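Local structure of ADP compounds hydrolase nudE (Escherichia coli, 1VHZ) at residues A51-P56 against S124-V129; T25-D30 against R43-N48; L64-A69 against P148-P153. The protein hydrolyses ADP-ribose to AMP and ribose 5-phosphate, and also acts on Ap3A, Ap2A and NADH, as a magnesium-dependent homodimeric Nudix enzyme. All coordinates share one frame; numbering follows the deposited sequence.

Contact 1: A51-P56 against S124-V129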
# COMPACT_ATOMS: atom_id res chain seq x y z
N ALA A 51 9.40 -5.23 6.91
CA ALA A 51 8.55 -4.68 7.93
C ALA A 51 7.57 -5.73 8.45
O ALA A 51 7.33 -6.77 7.83
CB ALA A 51 7.77 -3.47 7.40
N VAL A 52 7.00 -5.42 9.61
CA VAL A 52 6.02 -6.27 10.26
C VAL A 52 4.86 -5.41 10.77
O VAL A 52 5.04 -4.26 11.16
CB VAL A 52 6.62 -7.10 11.41
CG1 VAL A 52 7.06 -6.22 12.57
CG2 VAL A 52 5.63 -8.14 11.93
N MET A 53 3.66 -5.91 10.62
CA MET A 53 2.46 -5.20 11.10
C MET A 53 1.75 -6.20 12.01
O MET A 53 1.60 -7.37 11.64
CB MET A 53 1.58 -4.67 9.99
CG MET A 53 0.09 -4.62 10.33
SD MET A 53 -0.94 -3.89 9.00
CE MET A 53 0.06 -4.37 7.60
N ILE A 54 1.38 -5.78 13.21
CA ILE A 54 0.75 -6.68 14.16
C ILE A 54 -0.69 -6.30 14.47
O ILE A 54 -1.03 -5.15 14.72
CB ILE A 54 1.51 -6.70 15.51
CG1 ILE A 54 3.00 -6.86 15.28
CG2 ILE A 54 0.99 -7.83 16.40
CD1 ILE A 54 3.74 -5.55 15.09
N VAL A 55 -1.53 -7.32 14.43
CA VAL A 55 -2.94 -7.20 14.70
C VAL A 55 -3.27 -8.01 15.96
O VAL A 55 -3.56 -9.20 15.90
CB VAL A 55 -3.76 -7.72 13.50
CG1 VAL A 55 -5.25 -7.60 13.79
CG2 VAL A 55 -3.42 -6.94 12.22
N PRO A 56 -3.27 -7.33 17.10
CA PRO A 56 -3.58 -7.92 18.38
C PRO A 56 -5.08 -8.03 18.63
O PRO A 56 -5.86 -7.12 18.33
CB PRO A 56 -2.95 -7.00 19.41
CG PRO A 56 -2.31 -5.89 18.65
CD PRO A 56 -2.92 -5.89 17.27
N SER A 124 10.19 -2.78 -0.64
CA SER A 124 9.86 -3.22 0.71
C SER A 124 8.68 -4.16 0.83
O SER A 124 7.68 -4.04 0.14
CB SER A 124 9.60 -1.99 1.61
OG SER A 124 9.97 -2.33 2.93
N LYS A 125 8.76 -5.10 1.77
CA LYS A 125 7.73 -6.07 2.05
C LYS A 125 7.18 -5.84 3.48
O LYS A 125 7.95 -5.53 4.39
CB LYS A 125 8.21 -7.52 2.05
CG LYS A 125 9.11 -7.95 0.93
CD LYS A 125 8.36 -8.10 -0.38
CE LYS A 125 9.31 -8.65 -1.46
NZ LYS A 125 8.93 -8.10 -2.79
N MET A 126 5.91 -6.17 3.61
CA MET A 126 5.23 -6.04 4.89
C MET A 126 4.66 -7.38 5.32
O MET A 126 3.88 -8.02 4.60
CB MET A 126 4.18 -4.95 4.78
CG MET A 126 3.17 -4.89 5.93
SD MET A 126 3.96 -4.43 7.48
CE MET A 126 4.10 -2.66 7.29
N ASN A 127 5.05 -7.85 6.50
CA ASN A 127 4.55 -9.13 7.00
C ASN A 127 3.42 -8.86 8.00
O ASN A 127 3.64 -8.12 8.97
CB ASN A 127 5.66 -9.96 7.66
CG ASN A 127 6.79 -10.27 6.68
OD1 ASN A 127 6.75 -11.27 5.98
ND2 ASN A 127 7.80 -9.39 6.60
N ILE A 128 2.25 -9.44 7.75
CA ILE A 128 1.10 -9.28 8.63
C ILE A 128 1.01 -10.40 9.63
O ILE A 128 0.95 -11.60 9.30
CB ILE A 128 -0.21 -9.19 7.81
CG1 ILE A 128 -0.12 -7.95 6.89
CG2 ILE A 128 -1.41 -9.09 8.73
CD1 ILE A 128 -1.16 -7.95 5.78
N VAL A 129 1.05 -10.07 10.92
CA VAL A 129 0.98 -11.09 11.96
C VAL A 129 -0.20 -10.86 12.91
O VAL A 129 -0.42 -9.71 13.30
CB VAL A 129 2.28 -11.07 12.80
CG1 VAL A 129 2.22 -12.05 13.96
CG2 VAL A 129 3.51 -11.34 11.96
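The carbonyl oxygen of Ala51 is gripped twice by one residue, Asn127, which offers both its backbone N-H and its side-chain amide. ND2 of Asn127 lies 2.9 Å from Ala51 O, and the oxygen sits close to the plane of the amide. The backbone N of Asn127, also 2.9 Å from Ala51 O, comes from above the carbonyl plane, 40° out of it. CG of Asn127 is placed beside its own backbone N (chi1 -60°), which lets the amide bend back to the same acceptor. The strands run parallel from Ala51, paired with Met126 and bonded through its N to Lys125 O, to Ile54, paired with Val129; past the fork the ladder continues through Met53 N to Asn127 O at 2.8 Å and Val129 N to Met53 O.

On the face that carries Ala51, Met53, Met126 and Ile128, the two methionine side chains cross at about a right angle. Met126 SD rests 3.5 Å from Met53 CB, while its CE reaches back to Ala51 CB at 3.8 Å. Met53 CE in turn touches Met126 CG and, 3.7 Å away, Ile128 CG1. Helix 169-184 covers this layer through Arg170, Ala174 and Leu177. On the other face, which also carries the polar Asn127, Val52 CG2 meets Val129 CG2 at 3.8 Å, and Ile54 packs on helix 90-102 of the Nudix alpha/beta/alpha sandwich against Glu97, a metal ligand by similarity. The ND2 bonds to Ala51 O and Glu50 OE1 satisfy the buried amide nitrogen of Asn127 and probably fix the amide's rotation.

Contact 2: T25-D30 against R43-N48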
# COMPACT_ATOMS: atom_id res chain seq x y z
N THR A 25 17.46 6.98 -0.29
CA THR A 25 18.52 6.92 -1.29
C THR A 25 17.88 6.56 -2.62
O THR A 25 17.37 5.47 -2.83
CB THR A 25 19.77 6.15 -0.94
OG1 THR A 25 20.33 5.52 -2.11
CG2 THR A 25 19.61 5.15 0.16
N VAL A 26 17.77 7.58 -3.48
CA VAL A 26 17.16 7.41 -4.79
C VAL A 26 18.18 7.12 -5.88
O VAL A 26 19.23 7.73 -6.04
CB VAL A 26 16.21 8.56 -5.16
CG1 VAL A 26 16.64 9.86 -4.52
CG2 VAL A 26 16.04 8.73 -6.67
N GLU A 27 17.85 6.07 -6.64
CA GLU A 27 18.64 5.57 -7.74
C GLU A 27 18.00 5.81 -9.11
O GLU A 27 16.78 5.78 -9.25
CB GLU A 27 18.78 4.03 -7.62
CG GLU A 27 19.67 3.62 -6.47
CD GLU A 27 19.78 2.13 -6.34
OE1 GLU A 27 18.87 1.43 -6.84
OE2 GLU A 27 20.77 1.65 -5.77
N SER A 28 18.86 6.04 -10.08
CA SER A 28 18.44 6.22 -11.47
C SER A 28 18.80 4.88 -12.14
O SER A 28 19.92 4.40 -11.91
CB SER A 28 19.17 7.35 -12.16
OG SER A 28 18.37 7.94 -13.17
N VAL A 29 17.87 4.25 -12.81
CA VAL A 29 18.12 2.96 -13.44
C VAL A 29 17.95 3.02 -14.95
O VAL A 29 16.85 3.33 -15.41
CB VAL A 29 17.16 1.87 -12.91
CG1 VAL A 29 17.47 0.51 -13.51
CG2 VAL A 29 17.21 1.76 -11.39
N ASP A 30 19.01 2.74 -15.70
CA ASP A 30 18.90 2.72 -17.16
C ASP A 30 18.42 1.31 -17.55
O ASP A 30 19.00 0.32 -17.13
CB ASP A 30 20.21 3.01 -17.86
CG ASP A 30 20.48 4.51 -17.92
OD1 ASP A 30 20.14 5.11 -18.96
OD2 ASP A 30 21.00 5.06 -16.94
N ARG A 43 13.99 4.98 -8.64
CA ARG A 43 13.45 4.16 -7.57
C ARG A 43 14.27 4.37 -6.29
O ARG A 43 15.37 4.91 -6.30
CB ARG A 43 13.51 2.64 -7.88
CG ARG A 43 14.95 2.15 -7.95
CD ARG A 43 15.06 0.67 -8.24
NE ARG A 43 16.45 0.23 -8.14
CZ ARG A 43 16.98 -0.89 -8.60
NH1 ARG A 43 18.27 -1.13 -8.41
NH2 ARG A 43 16.25 -1.79 -9.26
N MET A 44 13.69 3.83 -5.23
CA MET A 44 14.37 3.89 -3.93
C MET A 44 15.34 2.71 -3.89
O MET A 44 15.03 1.65 -4.45
CB MET A 44 13.38 3.88 -2.78
CG MET A 44 13.61 5.10 -1.88
SD MET A 44 13.08 6.61 -2.69
CE MET A 44 14.39 7.74 -2.28
N ARG A 45 16.54 2.92 -3.38
CA ARG A 45 17.52 1.85 -3.32
C ARG A 45 16.89 0.58 -2.73
O ARG A 45 16.28 0.61 -1.68
CB ARG A 45 18.74 2.26 -2.49
CG ARG A 45 19.86 1.24 -2.52
CD ARG A 45 21.20 1.87 -2.13
NE ARG A 45 22.32 1.11 -2.67
CZ ARG A 45 22.68 -0.12 -2.30
NH1 ARG A 45 22.00 -0.77 -1.36
NH2 ARG A 45 23.72 -0.72 -2.87
N PRO A 46 17.04 -0.52 -3.45
CA PRO A 46 16.53 -1.80 -3.03
C PRO A 46 17.16 -2.25 -1.71
O PRO A 46 18.36 -2.15 -1.48
CB PRO A 46 16.90 -2.78 -4.14
CG PRO A 46 17.32 -1.95 -5.29
CD PRO A 46 17.77 -0.62 -4.74
N THR A 47 16.30 -2.75 -0.84
CA THR A 47 16.75 -3.24 0.46
C THR A 47 16.06 -4.57 0.75
O THR A 47 15.03 -4.89 0.17
CB THR A 47 16.41 -2.23 1.57
OG1 THR A 47 16.76 -2.78 2.84
CG2 THR A 47 14.92 -1.90 1.55
N ASN A 48 16.66 -5.35 1.65
CA ASN A 48 16.05 -6.63 2.02
C ASN A 48 15.48 -6.50 3.43
O ASN A 48 15.02 -7.47 4.01
CB ASN A 48 17.05 -7.77 1.87
CG ASN A 48 17.21 -8.14 0.39
OD1 ASN A 48 16.31 -8.75 -0.18
ND2 ASN A 48 18.32 -7.76 -0.23
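The guanidinium of Arg43 lies between Pro46 CG on one face and Val29 CG2 on the other, each offset toward the rim of the guanidinium, while Glu27 OE1 lies at the edge, in the plane, beside NE and NH1. This cluster sits on the hairpin of strands 25-32 and 38-44, part of the antiparallel sheet of strands 11-20, 25-32 and 38-44, separate from the mixed sheet. Glu27 and Arg43 form a hydrogen-bonded pair, with Glu27 N 2.8 Å from Arg43 O. The same two residues add a side-on salt bridge: Arg43 NE stands 3.0 Å from Glu27 OE1 and NH1 3.1 Å from that same oxygen, the carboxylate being turned 33° from the guanidinium. From CG of Arg43, set between its backbone N and carbonyl carbon (chi1 66°), the extended chain carries NE to Glu27 OE1.

The third nitrogen, NH2, goes to Glu73 and the carbonyl of Val70, both of the second subunit, and bound ADP-ribose lies about 5 Å from the Arg43 side chain. An alanine here would probably leave Glu27 OE1 without its two N-H donors and Glu73 of the second subunit without its cationic mate, disturbing the dimer interface beside the substrate.

The other carboxylate oxygen, Glu27 OE2, faces Arg45, whose NE is 3.5 Å away with OE2 well out of the guanidinium plane, so charge alone links them. The backbone N of Arg45 bonds to Thr25 O at 2.7 Å. On the opposite face from Glu27 and Arg43, the side chains of the non-hydrogen-bonded pair Val26 and Met44 cross: Met44 CE lies 3.5 Å from Val26 CB.

Contact 3: L64-A69 against P148-P153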
# COMPACT_ATOMS: atom_id res chain seq x y z
N LEU A 64 -6.02 -1.21 18.37
CA LEU A 64 -5.48 -0.30 17.35
C LEU A 64 -4.67 0.77 18.07
O LEU A 64 -4.85 0.91 19.28
CB LEU A 64 -6.60 0.44 16.64
CG LEU A 64 -7.63 -0.29 15.78
CD1 LEU A 64 -6.97 -0.99 14.61
CD2 LEU A 64 -8.46 -1.27 16.58
N ILE A 65 -3.85 1.52 17.33
CA ILE A 65 -3.11 2.60 17.92
C ILE A 65 -3.26 3.88 17.08
O ILE A 65 -3.60 3.82 15.90
CB ILE A 65 -1.61 2.32 18.10
CG1 ILE A 65 -1.02 1.81 16.78
CG2 ILE A 65 -1.36 1.31 19.22
CD1 ILE A 65 0.47 1.99 16.66
N ARG A 66 -3.05 5.03 17.71
CA ARG A 66 -3.10 6.33 17.05
C ARG A 66 -1.63 6.78 16.94
O ARG A 66 -0.90 6.70 17.92
CB ARG A 66 -3.99 7.32 17.77
CG ARG A 66 -5.45 6.87 17.82
CD ARG A 66 -6.35 7.88 18.54
NE ARG A 66 -7.74 7.43 18.50
CZ ARG A 66 -8.58 7.45 17.49
NH1 ARG A 66 -9.82 6.96 17.64
NH2 ARG A 66 -8.22 7.95 16.30
N GLU A 67 -1.20 7.17 15.75
CA GLU A 67 0.20 7.52 15.55
C GLU A 67 0.36 8.65 14.55
O GLU A 67 -0.25 8.66 13.47
CB GLU A 67 0.92 6.24 15.03
CG GLU A 67 2.42 6.40 14.86
CD GLU A 67 3.16 5.07 14.82
OE1 GLU A 67 4.35 5.03 15.22
OE2 GLU A 67 2.57 4.06 14.42
N TYR A 68 1.22 9.61 14.91
CA TYR A 68 1.42 10.75 14.03
C TYR A 68 2.13 10.34 12.74
O TYR A 68 3.03 9.52 12.74
CB TYR A 68 2.17 11.87 14.74
CG TYR A 68 2.38 13.11 13.91
CD1 TYR A 68 3.60 13.35 13.30
CD2 TYR A 68 1.35 14.03 13.70
CE1 TYR A 68 3.81 14.47 12.53
CE2 TYR A 68 1.55 15.17 12.94
CZ TYR A 68 2.78 15.38 12.36
OH TYR A 68 2.99 16.51 11.59
N ALA A 69 1.70 10.94 11.65
CA ALA A 69 2.25 10.71 10.31
C ALA A 69 2.60 12.07 9.71
O ALA A 69 1.70 12.88 9.43
CB ALA A 69 1.19 9.99 9.47
N PRO A 148 -1.66 6.18 21.80
CA PRO A 148 -2.95 5.89 22.41
C PRO A 148 -3.53 4.64 21.77
O PRO A 148 -3.40 4.46 20.55
CB PRO A 148 -3.80 7.12 22.15
CG PRO A 148 -2.86 8.20 21.76
CD PRO A 148 -1.64 7.50 21.15
N GLN A 149 -4.08 3.76 22.59
CA GLN A 149 -4.68 2.51 22.18
C GLN A 149 -6.18 2.64 22.01
O GLN A 149 -6.84 3.45 22.67
CB GLN A 149 -4.38 1.41 23.22
CG GLN A 149 -2.94 0.96 23.18
CD GLN A 149 -2.54 0.01 24.28
OE1 GLN A 149 -3.28 -0.92 24.59
NE2 GLN A 149 -1.35 0.22 24.85
N VAL A 150 -6.72 1.93 21.02
CA VAL A 150 -8.16 1.93 20.77
C VAL A 150 -8.66 0.49 20.66
O VAL A 150 -8.16 -0.29 19.83
CB VAL A 150 -8.55 2.69 19.50
CG1 VAL A 150 -10.08 2.66 19.32
CG2 VAL A 150 -8.08 4.13 19.50
N ARG A 151 -9.57 0.10 21.53
CA ARG A 151 -10.15 -1.23 21.50
C ARG A 151 -11.35 -1.20 20.53
O ARG A 151 -12.21 -0.33 20.65
CB ARG A 151 -10.57 -1.68 22.91
CG ARG A 151 -9.37 -2.27 23.65
CD ARG A 151 -9.57 -2.24 25.16
NE ARG A 151 -8.95 -3.42 25.77
CZ ARG A 151 -7.65 -3.68 25.81
NH1 ARG A 151 -6.76 -2.85 25.27
NH2 ARG A 151 -7.24 -4.80 26.38
N TRP A 152 -11.33 -2.07 19.54
CA TRP A 152 -12.36 -2.11 18.51
C TRP A 152 -12.93 -3.52 18.40
O TRP A 152 -12.20 -4.46 18.13
CB TRP A 152 -11.73 -1.70 17.17
CG TRP A 152 -12.76 -1.23 16.18
CD1 TRP A 152 -13.62 -2.00 15.45
CD2 TRP A 152 -13.01 0.13 15.82
NE1 TRP A 152 -14.40 -1.20 14.64
CE2 TRP A 152 -14.03 0.12 14.85
CE3 TRP A 152 -12.45 1.35 16.21
CZ2 TRP A 152 -14.53 1.29 14.28
CZ3 TRP A 152 -12.94 2.53 15.65
CH2 TRP A 152 -13.98 2.48 14.69
N PRO A 153 -14.24 -3.64 18.61
CA PRO A 153 -14.89 -4.93 18.60
C PRO A 153 -14.80 -5.63 17.26
O PRO A 153 -15.09 -5.04 16.22
CB PRO A 153 -16.33 -4.65 18.99
CG PRO A 153 -16.48 -3.20 19.19
CD PRO A 153 -15.15 -2.53 18.95
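CG of Leu64 lies beside its own backbone N (chi1 -65°), and the branch beyond it brings CD2 to 3.4 Å from Trp152 CB. Arg66 likewise has CG beside its backbone N (chi1 -62°), and from there the chain runs extended to NE, which comes 3.5 Å from Val150 CG2; NH1 and CZ of Arg66 also touch that methyl. Arg66 and Val150 cross obliquely, the methyl touching the guanidinium end. Leu64 CB and Val150 CB stand 4.1 Å apart, on the same face of the sheet.

Strand 149-153 pairs antiparallel with strand 61-69 in the mixed sheet of the Nudix domain. Leu64 and Val150 form a hydrogen-bonded pair: Leu64 N to Val150 O is 2.7 Å and nearly straight, and Val150 N reaches Leu64 O at 2.8 Å. Ile65 and Gln149 follow as a non-hydrogen-bonded pair, and Arg66 N then donates to Pro148 O at 2.9 Å. On the Ile65 side the sheet is backed by helix 90-102, where Ile65 packs against Val102 and Glu101, the latter a metal ligand by similarity. Leu7 of the second subunit packs on Pro148, and the ring of Pro148 presents CD to Arg66 O at 3.4 Å. The indole of Trp152 gives its NE1 hydrogen to the carbonyl of His156.

Along the chain contact 2 closes before contact 1 opens, whereas contacts 1 and 3 interleave, each taking one segment from the 51-69 region and a second from 124-153. Contacts 1 and 3 belong to the same mixed sheet of the Nudix domain, in which strands 51-58 and 61-69 are neighbours; their centres are about 16 Å apart. Contact 2 belongs to the separate antiparallel sheet of strands 11-20, 25-32 and 38-44, its centre about 23 Å from that of contact 1 and about 33 Å from that of contact 3. Contacts 1 and 3 pack on helix 90-102, which carries the likely metal ligands; contact 2 lies near ADP-ribose, and both it and contact 3 touch the second subunit.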